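Local coordinates for protein AxyAgu115A (Amphibacillus xylanus NBRC 15112, PDB 6NPS) that probably hydrolyses glycosidic bonds as a family GH115 alpha-glucuronidase, consistent with removal of glucuronic acid side groups from arabinoglucuronoxylan, at residues V32-N37 with A235-V240; A36-H41 with V201-L206; N184-A187 with G192-A195; E196-V201 with L229-L234; L213-W218 with L251-E256. The protein carries 3 engineered substitutions. All coordinates share one frame; numbering follows the deposited sequence.

Contact 1. Residues V32-N37 with A235-V240; sequences VRKIAN and ADEYGV
The ring of Tyr-238 is met obliquely by two neighbouring side chains of helix 30-47. Ile-35 brings CD1 to 3.6 Å from Tyr-238 CE1, and Lys-34 brings CB to 3.9 Å from that same CE1. Ile-35 has CG1 beside its own backbone N (chi1 -65°), and a second bend at chi2 turns the CD1 methyl to the ring. The other flat group is the carboxylate of Glu-237. The Lys-34 and Glu-237 side chains cross at about a right angle: Lys-34 CD lies 3.5 Å from Glu-237 OE2, and beyond it Lys-34 NZ forms a 3.3 Å salt bridge with Glu-237 OE1, whose hydrogen bond is weak. Ser-30 OG holds the other oxygen, OE2. Glu-237 and Tyr-238 are the last residues of helix 230-238, which ends in a Schellman motif: Val-240 N bonds to Ala-235 O at 2.9 Å, Gly-239 N reaches Asp-236 O weakly, and Gly-239 takes the positive phi of the C-prime position before the chain enters the barrel strand 241-242. Phe-202 and Leu-206 of helix 195-207 also touch Tyr-238, while its hydroxyl is hydrogen-bonded to Asp-199. Ile-35 also packs on Ile-124 and Phe-128 of helix 120-133.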
# COMPACT_ATOMS: atom_id res chain seq x y z
N VAL A 32 -37.04 -15.10 -48.78
CA VAL A 32 -37.89 -13.92 -48.83
C VAL A 32 -39.27 -14.23 -48.26
O VAL A 32 -39.81 -13.47 -47.46
CB VAL A 32 -37.96 -13.38 -50.27
CG1 VAL A 32 -39.03 -12.29 -50.39
CG2 VAL A 32 -36.59 -12.87 -50.69
N ARG A 33 -39.83 -15.38 -48.62
CA ARG A 33 -41.11 -15.80 -48.05
C ARG A 33 -41.02 -15.92 -46.53
O ARG A 33 -41.94 -15.49 -45.82
CB ARG A 33 -41.55 -17.12 -48.68
CG ARG A 33 -43.03 -17.20 -49.02
CD ARG A 33 -43.28 -18.06 -50.26
NE ARG A 33 -42.50 -19.29 -50.19
CZ ARG A 33 -41.87 -19.85 -51.22
NH1 ARG A 33 -41.92 -19.29 -52.42
NH2 ARG A 33 -41.17 -20.97 -51.05
N LYS A 34 -39.91 -16.48 -46.00
CA LYS A 34 -39.74 -16.58 -44.55
C LYS A 34 -39.67 -15.20 -43.88
O LYS A 34 -40.15 -15.03 -42.75
CB LYS A 34 -38.48 -17.38 -44.20
CG LYS A 34 -38.52 -18.81 -44.69
CD LYS A 34 -37.21 -19.51 -44.41
CE LYS A 34 -37.23 -20.19 -43.05
NZ LYS A 34 -36.94 -21.65 -43.19
N ILE A 35 -38.99 -14.23 -44.51
CA ILE A 35 -38.96 -12.88 -43.94
C ILE A 35 -40.37 -12.26 -43.99
O ILE A 35 -40.82 -11.61 -43.05
CB ILE A 35 -37.92 -12.03 -44.69
CG1 ILE A 35 -36.50 -12.58 -44.48
CG2 ILE A 35 -38.03 -10.55 -44.33
CD1 ILE A 35 -36.03 -12.47 -43.05
N ALA A 36 -41.09 -12.49 -45.11
CA ALA A 36 -42.47 -12.00 -45.23
C ALA A 36 -43.36 -12.52 -44.10
O ALA A 36 -44.18 -11.77 -43.54
CB ALA A 36 -43.04 -12.40 -46.60
N ASN A 37 -43.19 -13.80 -43.72
CA ASN A 37 -43.90 -14.33 -42.54
C ASN A 37 -43.51 -13.63 -41.24
O ASN A 37 -44.35 -13.47 -40.35
CB ASN A 37 -43.68 -15.82 -42.41
CG ASN A 37 -44.43 -16.60 -43.46
OD1 ASN A 37 -45.49 -16.16 -43.92
ND2 ASN A 37 -43.87 -17.74 -43.87
N ALA A 235 -28.53 -19.91 -43.22
CA ALA A 235 -27.90 -18.64 -43.58
C ALA A 235 -28.03 -18.39 -45.09
O ALA A 235 -28.41 -17.29 -45.53
CB ALA A 235 -26.41 -18.64 -43.18
N ASP A 236 -27.71 -19.40 -45.88
CA ASP A 236 -27.75 -19.29 -47.33
C ASP A 236 -29.16 -19.01 -47.83
O ASP A 236 -29.34 -18.24 -48.77
CB ASP A 236 -27.20 -20.57 -47.93
CG ASP A 236 -27.31 -20.59 -49.43
OD1 ASP A 236 -26.46 -19.94 -50.09
OD2 ASP A 236 -28.24 -21.26 -49.94
N GLU A 237 -30.17 -19.62 -47.20
CA GLU A 237 -31.56 -19.32 -47.55
C GLU A 237 -31.90 -17.84 -47.32
O GLU A 237 -32.53 -17.19 -48.16
CB GLU A 237 -32.48 -20.22 -46.72
CG GLU A 237 -33.92 -20.18 -47.13
CD GLU A 237 -34.78 -21.19 -46.40
OE1 GLU A 237 -34.39 -21.63 -45.29
OE2 GLU A 237 -35.85 -21.53 -46.94
N TYR A 238 -31.50 -17.29 -46.18
CA TYR A 238 -31.76 -15.90 -45.90
C TYR A 238 -30.84 -14.95 -46.65
O TYR A 238 -31.10 -13.74 -46.65
CB TYR A 238 -31.60 -15.63 -44.41
CG TYR A 238 -32.75 -16.04 -43.51
CD1 TYR A 238 -34.07 -15.61 -43.76
CD2 TYR A 238 -32.52 -16.82 -42.39
CE1 TYR A 238 -35.10 -15.97 -42.91
CE2 TYR A 238 -33.54 -17.19 -41.55
CZ TYR A 238 -34.83 -16.77 -41.80
OH TYR A 238 -35.84 -17.14 -40.94
N GLY A 239 -29.76 -15.44 -47.26
CA GLY A 239 -28.78 -14.53 -47.84
C GLY A 239 -27.90 -13.85 -46.81
O GLY A 239 -27.35 -12.79 -47.10
N VAL A 240 -27.75 -14.42 -45.62
CA VAL A 240 -26.69 -14.02 -44.70
C VAL A 240 -25.39 -14.62 -45.22
O VAL A 240 -25.24 -15.84 -45.28
CB VAL A 240 -26.99 -14.48 -43.27
CG1 VAL A 240 -25.78 -14.22 -42.33
CG2 VAL A 240 -28.26 -13.80 -42.76

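Contact 2. Residues A36-H41 with V201-L206; sequences ANKVMH and VFELLL
The ion pair of Lys-38 with Glu-203 helps join helix 30-47 of the N-terminal region to helix 195-207, one of the outer helices of the TIM-barrel. The two helices stand well apart here, with the CA atoms of Lys-38 and Glu-203 9.0 Å from each other, and two long side chains bridge the gap. Lys-38 runs out nearly straight and then bends at its last torsion (chi4 -62°), which sets NZ 3.6 Å from Glu-203 OE1. That is a long salt bridge, with no hydrogen bond in it. The methylenes come about as near: Lys-38 CD lies 3.6 Å from Glu-203 CD, and Lys-38 CE is 3.7 Å from Glu-203 OE1. Glu-203 meets them with an extended chain, its CG anti to the backbone N (chi1 -175°). Each charge has a second partner. Lys-38 NZ also pairs with Asp-199, one helical turn before Glu-203, and Glu-203 OE2 pairs with Arg-207 NE, one turn after it; the ammonium is thus shared between two acids. Around this bridge, Tyr-238 of helix 230-238 touches Lys-38, Val-39 and Leu-206 both pack on Phe-128 of helix 120-133, and Phe-202 reaches inward to Leu-213 of barrel strand 212-214.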
# COMPACT_ATOMS: atom_id res chain seq x y z
N ALA A 36 -41.09 -12.49 -45.11
CA ALA A 36 -42.47 -12.00 -45.23
C ALA A 36 -43.36 -12.52 -44.10
O ALA A 36 -44.18 -11.77 -43.54
CB ALA A 36 -43.04 -12.40 -46.60
N ASN A 37 -43.19 -13.80 -43.72
CA ASN A 37 -43.90 -14.33 -42.54
C ASN A 37 -43.51 -13.63 -41.24
O ASN A 37 -44.35 -13.47 -40.35
CB ASN A 37 -43.68 -15.82 -42.41
CG ASN A 37 -44.43 -16.60 -43.46
OD1 ASN A 37 -45.49 -16.16 -43.92
ND2 ASN A 37 -43.87 -17.74 -43.87
N LYS A 38 -42.24 -13.24 -41.09
CA LYS A 38 -41.86 -12.47 -39.91
C LYS A 38 -42.54 -11.12 -39.91
O LYS A 38 -42.99 -10.64 -38.86
CB LYS A 38 -40.35 -12.31 -39.87
CG LYS A 38 -39.62 -13.66 -39.72
CD LYS A 38 -38.17 -13.44 -39.32
CE LYS A 38 -37.39 -14.76 -39.21
NZ LYS A 38 -37.92 -15.67 -38.15
N VAL A 39 -42.64 -10.48 -41.08
CA VAL A 39 -43.29 -9.18 -41.13
C VAL A 39 -44.80 -9.30 -40.85
O VAL A 39 -45.40 -8.40 -40.24
CB VAL A 39 -42.97 -8.51 -42.48
CG1 VAL A 39 -43.80 -7.27 -42.67
CG2 VAL A 39 -41.47 -8.16 -42.53
N MET A 40 -45.43 -10.39 -41.28
CA MET A 40 -46.83 -10.64 -40.92
C MET A 40 -46.98 -10.76 -39.42
O MET A 40 -48.01 -10.35 -38.86
CB MET A 40 -47.36 -11.90 -41.58
CG MET A 40 -47.47 -11.78 -43.10
SD MET A 40 -48.44 -13.10 -43.87
CE MET A 40 -48.24 -14.42 -42.67
N HIS A 41 -45.99 -11.35 -38.75
CA HIS A 41 -46.06 -11.38 -37.30
C HIS A 41 -45.93 -9.97 -36.72
O HIS A 41 -46.63 -9.63 -35.76
CB HIS A 41 -45.01 -12.32 -36.72
CG HIS A 41 -45.13 -12.46 -35.24
ND1 HIS A 41 -44.30 -11.79 -34.37
CD2 HIS A 41 -46.06 -13.09 -34.48
CE1 HIS A 41 -44.68 -12.04 -33.12
NE2 HIS A 41 -45.74 -12.83 -33.16
N VAL A 201 -30.34 -14.84 -34.51
CA VAL A 201 -29.15 -14.08 -34.90
C VAL A 201 -29.30 -13.56 -36.33
O VAL A 201 -29.01 -12.39 -36.61
CB VAL A 201 -27.89 -14.97 -34.77
CG1 VAL A 201 -26.66 -14.29 -35.35
CG2 VAL A 201 -27.67 -15.34 -33.34
N PHE A 202 -29.71 -14.43 -37.25
CA PHE A 202 -29.88 -13.99 -38.63
C PHE A 202 -30.92 -12.88 -38.73
O PHE A 202 -30.74 -11.92 -39.49
CB PHE A 202 -30.28 -15.15 -39.54
CG PHE A 202 -29.27 -16.30 -39.59
CD1 PHE A 202 -27.91 -16.10 -39.37
CD2 PHE A 202 -29.71 -17.59 -39.86
CE1 PHE A 202 -27.01 -17.16 -39.42
CE2 PHE A 202 -28.81 -18.68 -39.91
CZ PHE A 202 -27.46 -18.46 -39.71
N GLU A 203 -32.02 -12.99 -37.98
CA GLU A 203 -33.07 -11.98 -38.04
C GLU A 203 -32.55 -10.64 -37.54
O GLU A 203 -32.81 -9.59 -38.15
CB GLU A 203 -34.29 -12.43 -37.24
CG GLU A 203 -35.48 -11.48 -37.36
CD GLU A 203 -36.67 -11.84 -36.46
OE1 GLU A 203 -36.79 -13.01 -36.01
OE2 GLU A 203 -37.51 -10.94 -36.23
N LEU A 204 -31.82 -10.64 -36.42
CA LEU A 204 -31.27 -9.41 -35.87
C LEU A 204 -30.35 -8.75 -36.88
O LEU A 204 -30.43 -7.54 -37.11
CB LEU A 204 -30.54 -9.70 -34.57
CG LEU A 204 -29.74 -8.53 -34.02
CD1 LEU A 204 -30.64 -7.34 -33.54
CD2 LEU A 204 -28.84 -8.98 -32.87
N LEU A 205 -29.45 -9.53 -37.47
CA LEU A 205 -28.51 -9.01 -38.48
C LEU A 205 -29.25 -8.33 -39.64
O LEU A 205 -28.91 -7.21 -40.04
CB LEU A 205 -27.67 -10.17 -39.02
CG LEU A 205 -26.70 -9.75 -40.12
CD1 LEU A 205 -25.63 -8.86 -39.52
CD2 LEU A 205 -26.06 -11.01 -40.73
N LEU A 206 -30.22 -9.03 -40.21
CA LEU A 206 -30.92 -8.49 -41.37
C LEU A 206 -31.82 -7.30 -41.00
O LEU A 206 -31.98 -6.38 -41.80
CB LEU A 206 -31.74 -9.59 -42.04
CG LEU A 206 -30.98 -10.73 -42.74
CD1 LEU A 206 -31.93 -11.86 -43.09
CD2 LEU A 206 -30.34 -10.16 -44.05

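Contact 3. Residues N184-A187 with G192-A195; sequences NWSA and GFNA
Ser-186 OG is hydrogen-bonded to the carbonyl O of Gly-183, one turn back in its own helix, and it also sits over the ring of Phe-193, 3.8 Å above the plane at the centre. Within the ring its nearest atoms are CE1 and CZ of Phe-193, each 3.9 Å from Ser-186 OG. With chi1 at 85°, the hydroxyl lies between the backbone N and the carbonyl carbon, a setting that serves both the bond back along the helix and the approach to the ring. The backbones meet less firmly. Gly-192 N donates to Ser-186 O over 3.4 Å at an N-H...O angle of 130°, a weak bond at the turn where the chain leaves helix 181-190. This is the link between helix 181-190 and helix 195-207, within the connection from barrel strand 170-174 to strand 212-214: Gly-192 adopts phi 148°, Phe-193 forms the centre of an inverse gamma turn with a weak 3.0 Å bond from Asn-194 N to Gly-192 O, and Asn-194 is the N-cap of helix 195-207. Its OD1 accepts from Met-197 N, and its ND2 returns to Phe-190 O in the helix just left. Ala-220 also touches the Phe-193 side chain.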
# COMPACT_ATOMS: atom_id res chain seq x y z
N ASN A 184 -23.94 -20.77 -22.15
CA ASN A 184 -25.04 -21.09 -21.24
C ASN A 184 -26.38 -20.57 -21.74
O ASN A 184 -27.42 -21.20 -21.54
CB ASN A 184 -24.75 -20.50 -19.87
CG ASN A 184 -23.75 -21.31 -19.09
OD1 ASN A 184 -24.13 -22.19 -18.34
ND2 ASN A 184 -22.47 -21.02 -19.28
N TRP A 185 -26.38 -19.40 -22.37
CA TRP A 185 -27.62 -18.82 -22.89
C TRP A 185 -28.18 -19.70 -24.00
O TRP A 185 -29.36 -20.07 -23.99
CB TRP A 185 -27.36 -17.40 -23.40
CG TRP A 185 -28.52 -16.76 -24.09
CD1 TRP A 185 -29.61 -16.21 -23.50
CD2 TRP A 185 -28.71 -16.63 -25.50
NE1 TRP A 185 -30.48 -15.71 -24.46
CE2 TRP A 185 -29.94 -15.94 -25.69
CE3 TRP A 185 -27.96 -16.98 -26.62
CZ2 TRP A 185 -30.44 -15.62 -26.97
CZ3 TRP A 185 -28.46 -16.67 -27.90
CH2 TRP A 185 -29.69 -15.99 -28.06
N SER A 186 -27.34 -20.02 -24.98
CA SER A 186 -27.73 -20.90 -26.08
C SER A 186 -28.22 -22.26 -25.57
O SER A 186 -29.27 -22.76 -26.00
CB SER A 186 -26.55 -21.07 -27.03
OG SER A 186 -25.77 -22.13 -26.50
N ALA A 187 -27.47 -22.89 -24.65
CA ALA A 187 -27.87 -24.19 -24.12
C ALA A 187 -29.25 -24.13 -23.45
O ALA A 187 -30.15 -24.91 -23.78
CB ALA A 187 -26.82 -24.72 -23.14
N GLY A 192 -28.31 -25.42 -27.90
CA GLY A 192 -26.96 -25.30 -28.40
C GLY A 192 -26.85 -24.26 -29.50
O GLY A 192 -27.75 -23.43 -29.70
N PHE A 193 -25.73 -24.32 -30.21
CA PHE A 193 -25.47 -23.36 -31.29
C PHE A 193 -26.04 -23.87 -32.61
O PHE A 193 -25.33 -24.06 -33.60
CB PHE A 193 -23.98 -23.07 -31.40
CG PHE A 193 -23.35 -22.52 -30.13
CD1 PHE A 193 -22.84 -23.38 -29.16
CD2 PHE A 193 -23.24 -21.16 -29.93
CE1 PHE A 193 -22.24 -22.88 -28.01
CE2 PHE A 193 -22.65 -20.65 -28.78
CZ PHE A 193 -22.15 -21.51 -27.82
N ASN A 194 -27.35 -24.11 -32.61
CA ASN A 194 -28.04 -24.79 -33.69
C ASN A 194 -28.88 -23.81 -34.50
O ASN A 194 -28.90 -22.60 -34.24
CB ASN A 194 -28.92 -25.92 -33.13
CG ASN A 194 -29.88 -25.41 -32.06
OD1 ASN A 194 -30.38 -24.28 -32.15
ND2 ASN A 194 -30.16 -26.25 -31.04
N ALA A 195 -29.60 -24.35 -35.48
CA ALA A 195 -30.35 -23.49 -36.40
C ALA A 195 -31.47 -22.74 -35.70
O ALA A 195 -31.86 -21.66 -36.15
CB ALA A 195 -30.95 -24.35 -37.52

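Contact 4. Residues E196-V201 with L229-L234; sequences EMYDHV and LANVEL
Van der Waals packing is all that passes directly between Tyr-198 and Asn-231 and between Asp-199 and Leu-234. In the first pair the two side chains cross at about a right angle, ring and amide planes 66° apart; OD1 of Asn-231 comes to 3.6 Å from Tyr-198 CD2, and ND2 of Asn-231 to 4.0 Å from Tyr-198 CE2. In the second, Leu-234 reaches over with one methyl, CD2, which lies 3.8 Å from Asp-199 OD2 and 3.9 Å from Asp-199 CB. Leu-234 has CG anti to the backbone N (chi1 -173°), which carries the isobutyl group across to the aspartate. The Tyr-198 ring is further confined by the CE methyl of Met-197, over one face toward the rim, and by an edge-to-face meeting with Phe-222. Hydrogen bonds and charges all turn to other partners. Asn-231 ND2 donates to two carbonyls, Phe-193 O and Phe-222 O, which fixes the rotation of the buried amide. Tyr-198 OH receives Ala-216 N, and both carboxylate oxygens of Asp-199 are taken up by Lys-38 and Tyr-238. Helices 195-207 and 230-238 lead into barrel strands 212-214 and 241-242, so this is the side-by-side packing of successive outer helices in a TIM-barrel.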
# COMPACT_ATOMS: atom_id res chain seq x y z
N GLU A 196 -32.03 -23.32 -34.64
CA GLU A 196 -33.09 -22.65 -33.89
C GLU A 196 -32.57 -21.37 -33.26
O GLU A 196 -33.21 -20.31 -33.33
CB GLU A 196 -33.65 -23.59 -32.83
CG GLU A 196 -34.63 -24.66 -33.35
CD GLU A 196 -34.15 -25.38 -34.63
OE1 GLU A 196 -33.07 -26.01 -34.62
OE2 GLU A 196 -34.86 -25.28 -35.65
N MET A 197 -31.39 -21.46 -32.65
CA MET A 197 -30.77 -20.27 -32.10
C MET A 197 -30.36 -19.30 -33.20
O MET A 197 -30.66 -18.10 -33.12
CB MET A 197 -29.58 -20.69 -31.23
CG MET A 197 -28.92 -19.53 -30.50
SD MET A 197 -27.61 -18.85 -31.54
CE MET A 197 -26.24 -19.91 -31.05
N TYR A 198 -29.73 -19.80 -34.28
CA TYR A 198 -29.16 -18.90 -35.28
C TYR A 198 -30.22 -18.16 -36.06
O TYR A 198 -29.93 -17.10 -36.62
CB TYR A 198 -28.23 -19.64 -36.26
CG TYR A 198 -26.78 -19.59 -35.74
CD1 TYR A 198 -26.08 -18.38 -35.72
CD2 TYR A 198 -26.16 -20.72 -35.26
CE1 TYR A 198 -24.80 -18.30 -35.21
CE2 TYR A 198 -24.86 -20.67 -34.76
CZ TYR A 198 -24.19 -19.44 -34.74
OH TYR A 198 -22.91 -19.36 -34.26
N ASP A 199 -31.44 -18.70 -36.13
CA ASP A 199 -32.52 -17.98 -36.79
C ASP A 199 -32.73 -16.60 -36.14
O ASP A 199 -32.91 -15.61 -36.85
CB ASP A 199 -33.80 -18.83 -36.75
CG ASP A 199 -34.89 -18.27 -37.64
OD1 ASP A 199 -35.97 -17.93 -37.10
OD2 ASP A 199 -34.68 -18.16 -38.86
N HIS A 200 -32.62 -16.51 -34.82
CA HIS A 200 -32.73 -15.20 -34.15
C HIS A 200 -31.54 -14.27 -34.45
O HIS A 200 -31.69 -13.04 -34.56
CB HIS A 200 -32.85 -15.40 -32.64
CG HIS A 200 -34.03 -16.23 -32.24
ND1 HIS A 200 -35.28 -15.69 -32.04
CD2 HIS A 200 -34.14 -17.56 -32.00
CE1 HIS A 200 -36.12 -16.65 -31.69
NE2 HIS A 200 -35.45 -17.80 -31.66
N VAL A 201 -30.34 -14.84 -34.51
CA VAL A 201 -29.15 -14.08 -34.90
C VAL A 201 -29.30 -13.56 -36.33
O VAL A 201 -29.01 -12.39 -36.61
CB VAL A 201 -27.89 -14.97 -34.77
CG1 VAL A 201 -26.66 -14.29 -35.35
CG2 VAL A 201 -27.67 -15.34 -33.34
N LEU A 229 -25.51 -29.60 -41.38
CA LEU A 229 -25.38 -28.37 -42.14
C LEU A 229 -26.55 -27.42 -41.99
O LEU A 229 -26.63 -26.45 -42.74
CB LEU A 229 -25.26 -28.71 -43.64
CG LEU A 229 -23.94 -29.36 -43.99
CD1 LEU A 229 -24.16 -30.04 -45.36
CD2 LEU A 229 -22.82 -28.34 -44.04
N ALA A 230 -27.48 -27.65 -41.06
CA ALA A 230 -28.67 -26.79 -41.00
C ALA A 230 -28.35 -25.31 -40.73
O ALA A 230 -29.11 -24.43 -41.18
CB ALA A 230 -29.66 -27.32 -39.97
N ASN A 231 -27.26 -24.97 -40.02
CA ASN A 231 -26.96 -23.54 -39.83
C ASN A 231 -26.55 -22.90 -41.17
O ASN A 231 -27.00 -21.79 -41.53
CB ASN A 231 -25.82 -23.32 -38.81
CG ASN A 231 -26.16 -23.73 -37.40
OD1 ASN A 231 -27.32 -23.70 -36.99
ND2 ASN A 231 -25.14 -24.14 -36.64
N VAL A 232 -25.64 -23.56 -41.87
CA VAL A 232 -25.17 -23.11 -43.17
C VAL A 232 -26.34 -23.00 -44.15
O VAL A 232 -26.45 -22.02 -44.90
CB VAL A 232 -24.11 -24.10 -43.68
CG1 VAL A 232 -23.67 -23.75 -45.07
CG2 VAL A 232 -22.95 -24.11 -42.74
N GLU A 233 -27.19 -24.02 -44.17
CA GLU A 233 -28.29 -24.00 -45.13
C GLU A 233 -29.23 -22.83 -44.83
O GLU A 233 -29.65 -22.13 -45.75
CB GLU A 233 -29.04 -25.33 -45.11
CG GLU A 233 -28.22 -26.51 -45.59
CD GLU A 233 -28.83 -27.88 -45.19
OE1 GLU A 233 -28.41 -28.90 -45.77
OE2 GLU A 233 -29.71 -27.94 -44.30
N LEU A 234 -29.50 -22.57 -43.54
CA LEU A 234 -30.42 -21.48 -43.17
C LEU A 234 -29.82 -20.12 -43.52
O LEU A 234 -30.52 -19.24 -44.05
CB LEU A 234 -30.74 -21.57 -41.67
CG LEU A 234 -31.82 -20.61 -41.12
CD1 LEU A 234 -33.15 -20.83 -41.88
CD2 LEU A 234 -32.04 -20.73 -39.62

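Contact 5. Residues L213-W218 with L251-E256; sequences LWPAMW and LRYGEE
Pro-215 and Tyr-253 make the tight half of this contact. The proline ring and the tyrosine cross at about a right angle, with Pro-215 CG 3.4 Å and Pro-215 CD 3.5 Å from Tyr-253 CE1. Tyr-253 is buried, and its hydroxyl is hydrogen-bonded to Gly-243 O just after strand 241-242. Its backbone is also fixed: Tyr-253 N donates 2.9 Å to Glu-256 OE2 from above the carboxylate plane, while Glu-256 OE1 lies in the guanidinium plane of Arg-252 and takes a 2.8 Å salt bridge from its NH1. The other half is looser and wetter. A water accepts from Glu-255 N at 2.9 Å and lies 3.0 Å from Met-217 O, to which it can donate. Glu-255, bent at chi2, lays CG 3.5 Å from Met-217 O; its OE2 is 3.1 Å from the carbonyl O of the poorly ordered Trp-218, a meeting of two acceptors. Lys-258 pairs with OE2 and probably eases it. A glycerol, probably from the crystallisation liquor, lies near Met-217. Apolar packing thus joins the loops near the ends of barrel strands 212-214 and 241-242, whereas farther along, from Met-217 to Glu-255, water and charge take over, on the side where TIM-barrel enzymes carry their active sites.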
# COMPACT_ATOMS: atom_id res chain seq x y z
N LEU A 213 -21.70 -12.36 -41.41
CA LEU A 213 -21.59 -12.87 -40.04
C LEU A 213 -20.35 -13.75 -39.89
O LEU A 213 -20.08 -14.59 -40.76
CB LEU A 213 -22.86 -13.70 -39.71
CG LEU A 213 -22.91 -14.40 -38.35
CD1 LEU A 213 -23.09 -13.39 -37.23
CD2 LEU A 213 -24.06 -15.40 -38.36
N TRP A 214 -19.60 -13.56 -38.79
CA TRP A 214 -18.71 -14.58 -38.27
C TRP A 214 -19.41 -15.27 -37.10
O TRP A 214 -19.75 -14.60 -36.10
CB TRP A 214 -17.37 -14.02 -37.80
CG TRP A 214 -16.45 -13.40 -38.83
CD1 TRP A 214 -16.64 -13.32 -40.20
CD2 TRP A 214 -15.20 -12.75 -38.56
NE1 TRP A 214 -15.58 -12.64 -40.77
CE2 TRP A 214 -14.70 -12.28 -39.79
CE3 TRP A 214 -14.48 -12.49 -37.37
CZ2 TRP A 214 -13.49 -11.57 -39.88
CZ3 TRP A 214 -13.30 -11.77 -37.46
CH2 TRP A 214 -12.82 -11.31 -38.71
N PRO A 215 -19.63 -16.56 -37.17
CA PRO A 215 -20.38 -17.25 -36.11
C PRO A 215 -19.50 -17.60 -34.93
O PRO A 215 -18.28 -17.41 -34.93
CB PRO A 215 -20.86 -18.52 -36.80
CG PRO A 215 -19.73 -18.83 -37.76
CD PRO A 215 -19.21 -17.49 -38.24
N ALA A 216 -20.16 -18.07 -33.88
CA ALA A 216 -19.43 -18.55 -32.71
C ALA A 216 -18.55 -19.73 -33.11
O ALA A 216 -18.92 -20.56 -33.95
CB ALA A 216 -20.40 -18.95 -31.61
N MET A 217 -17.35 -19.78 -32.52
CA MET A 217 -16.32 -20.69 -32.95
C MET A 217 -15.47 -21.24 -31.82
O MET A 217 -14.56 -22.03 -32.11
CB MET A 217 -15.39 -20.02 -33.98
CG MET A 217 -14.92 -18.66 -33.49
SD MET A 217 -13.27 -18.52 -32.75
CE MET A 217 -12.37 -17.89 -34.16
N TRP A 218 -15.71 -20.88 -30.56
CA TRP A 218 -14.81 -21.36 -29.52
C TRP A 218 -15.05 -22.82 -29.17
O TRP A 218 -14.11 -23.63 -29.19
CB TRP A 218 -14.89 -20.49 -28.26
CG TRP A 218 -13.91 -19.36 -28.35
CD1 TRP A 218 -13.16 -19.02 -29.44
CD2 TRP A 218 -13.57 -18.42 -27.32
NE1 TRP A 218 -12.38 -17.93 -29.16
CE2 TRP A 218 -12.61 -17.54 -27.87
CE3 TRP A 218 -13.98 -18.24 -25.99
CZ2 TRP A 218 -12.05 -16.49 -27.13
CZ3 TRP A 218 -13.42 -17.20 -25.26
CH2 TRP A 218 -12.47 -16.34 -25.83
N LEU A 251 -13.01 -22.00 -45.37
CA LEU A 251 -14.36 -22.41 -44.93
C LEU A 251 -14.32 -23.48 -43.84
O LEU A 251 -15.25 -24.28 -43.69
CB LEU A 251 -15.21 -22.86 -46.12
CG LEU A 251 -15.31 -21.83 -47.25
CD1 LEU A 251 -16.12 -22.40 -48.43
CD2 LEU A 251 -15.92 -20.47 -46.75
N ARG A 252 -13.24 -23.48 -43.06
CA ARG A 252 -13.02 -24.40 -41.95
C ARG A 252 -13.03 -23.59 -40.66
O ARG A 252 -12.09 -22.82 -40.41
CB ARG A 252 -11.68 -25.09 -42.10
CG ARG A 252 -11.70 -26.11 -43.25
CD ARG A 252 -12.63 -27.26 -42.93
NE ARG A 252 -12.21 -28.46 -43.65
CZ ARG A 252 -12.83 -29.64 -43.60
NH1 ARG A 252 -13.92 -29.80 -42.85
NH2 ARG A 252 -12.36 -30.66 -44.30
N TYR A 253 -14.04 -23.80 -39.79
CA TYR A 253 -14.00 -23.06 -38.52
C TYR A 253 -13.00 -23.70 -37.56
O TYR A 253 -12.61 -24.86 -37.72
CB TYR A 253 -15.38 -22.98 -37.90
CG TYR A 253 -16.26 -22.07 -38.75
CD1 TYR A 253 -16.16 -20.69 -38.63
CD2 TYR A 253 -17.11 -22.62 -39.73
CE1 TYR A 253 -16.92 -19.85 -39.45
CE2 TYR A 253 -17.87 -21.79 -40.52
CZ TYR A 253 -17.77 -20.40 -40.37
OH TYR A 253 -18.51 -19.56 -41.17
N GLY A 254 -12.66 -22.95 -36.50
CA GLY A 254 -11.46 -23.23 -35.73
C GLY A 254 -11.46 -24.57 -35.02
O GLY A 254 -10.39 -25.11 -34.73
N GLU A 255 -12.63 -25.12 -34.71
CA GLU A 255 -12.65 -26.39 -33.99
C GLU A 255 -12.71 -27.62 -34.92
O GLU A 255 -12.56 -28.76 -34.44
CB GLU A 255 -13.85 -26.43 -33.03
CG GLU A 255 -13.75 -25.44 -31.87
CD GLU A 255 -12.79 -25.91 -30.78
OE1 GLU A 255 -11.58 -25.61 -30.85
OE2 GLU A 255 -13.28 -26.59 -29.85
N GLU A 256 -12.91 -27.43 -36.24
CA GLU A 256 -13.06 -28.58 -37.13
C GLU A 256 -11.84 -29.47 -37.10
O GLU A 256 -11.96 -30.70 -37.00
CB GLU A 256 -13.36 -28.12 -38.56
CG GLU A 256 -14.73 -27.42 -38.68
CD GLU A 256 -15.24 -27.23 -40.12
OE1 GLU A 256 -15.18 -28.19 -40.92
OE2 GLU A 256 -15.73 -26.10 -40.43
O HOH W 1 -15.13 -23.63 -34.54

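Contacts 1 and 2, with centres 8 Å apart, share helix 30-47 and join the N-terminal region to two outer helices of the TIM-barrel, 230-238 and 195-207. Contact 4 packs those two helices on each other, its centre 11 Å from contact 1 and 13 Å from contact 2, so the three form a connected three-helix junction. Contact 3 comes earlier in the barrel sequence and shapes the loop that starts helix 195-207. The centres of contacts 3 and 4 are 11 Å apart. Contact 5 lies 22 Å from contact 1, between centres, among the loops that follow strands 212-214 and 241-242. Together they run from the domain junction, through the helical shell, to the loop end of the barrel.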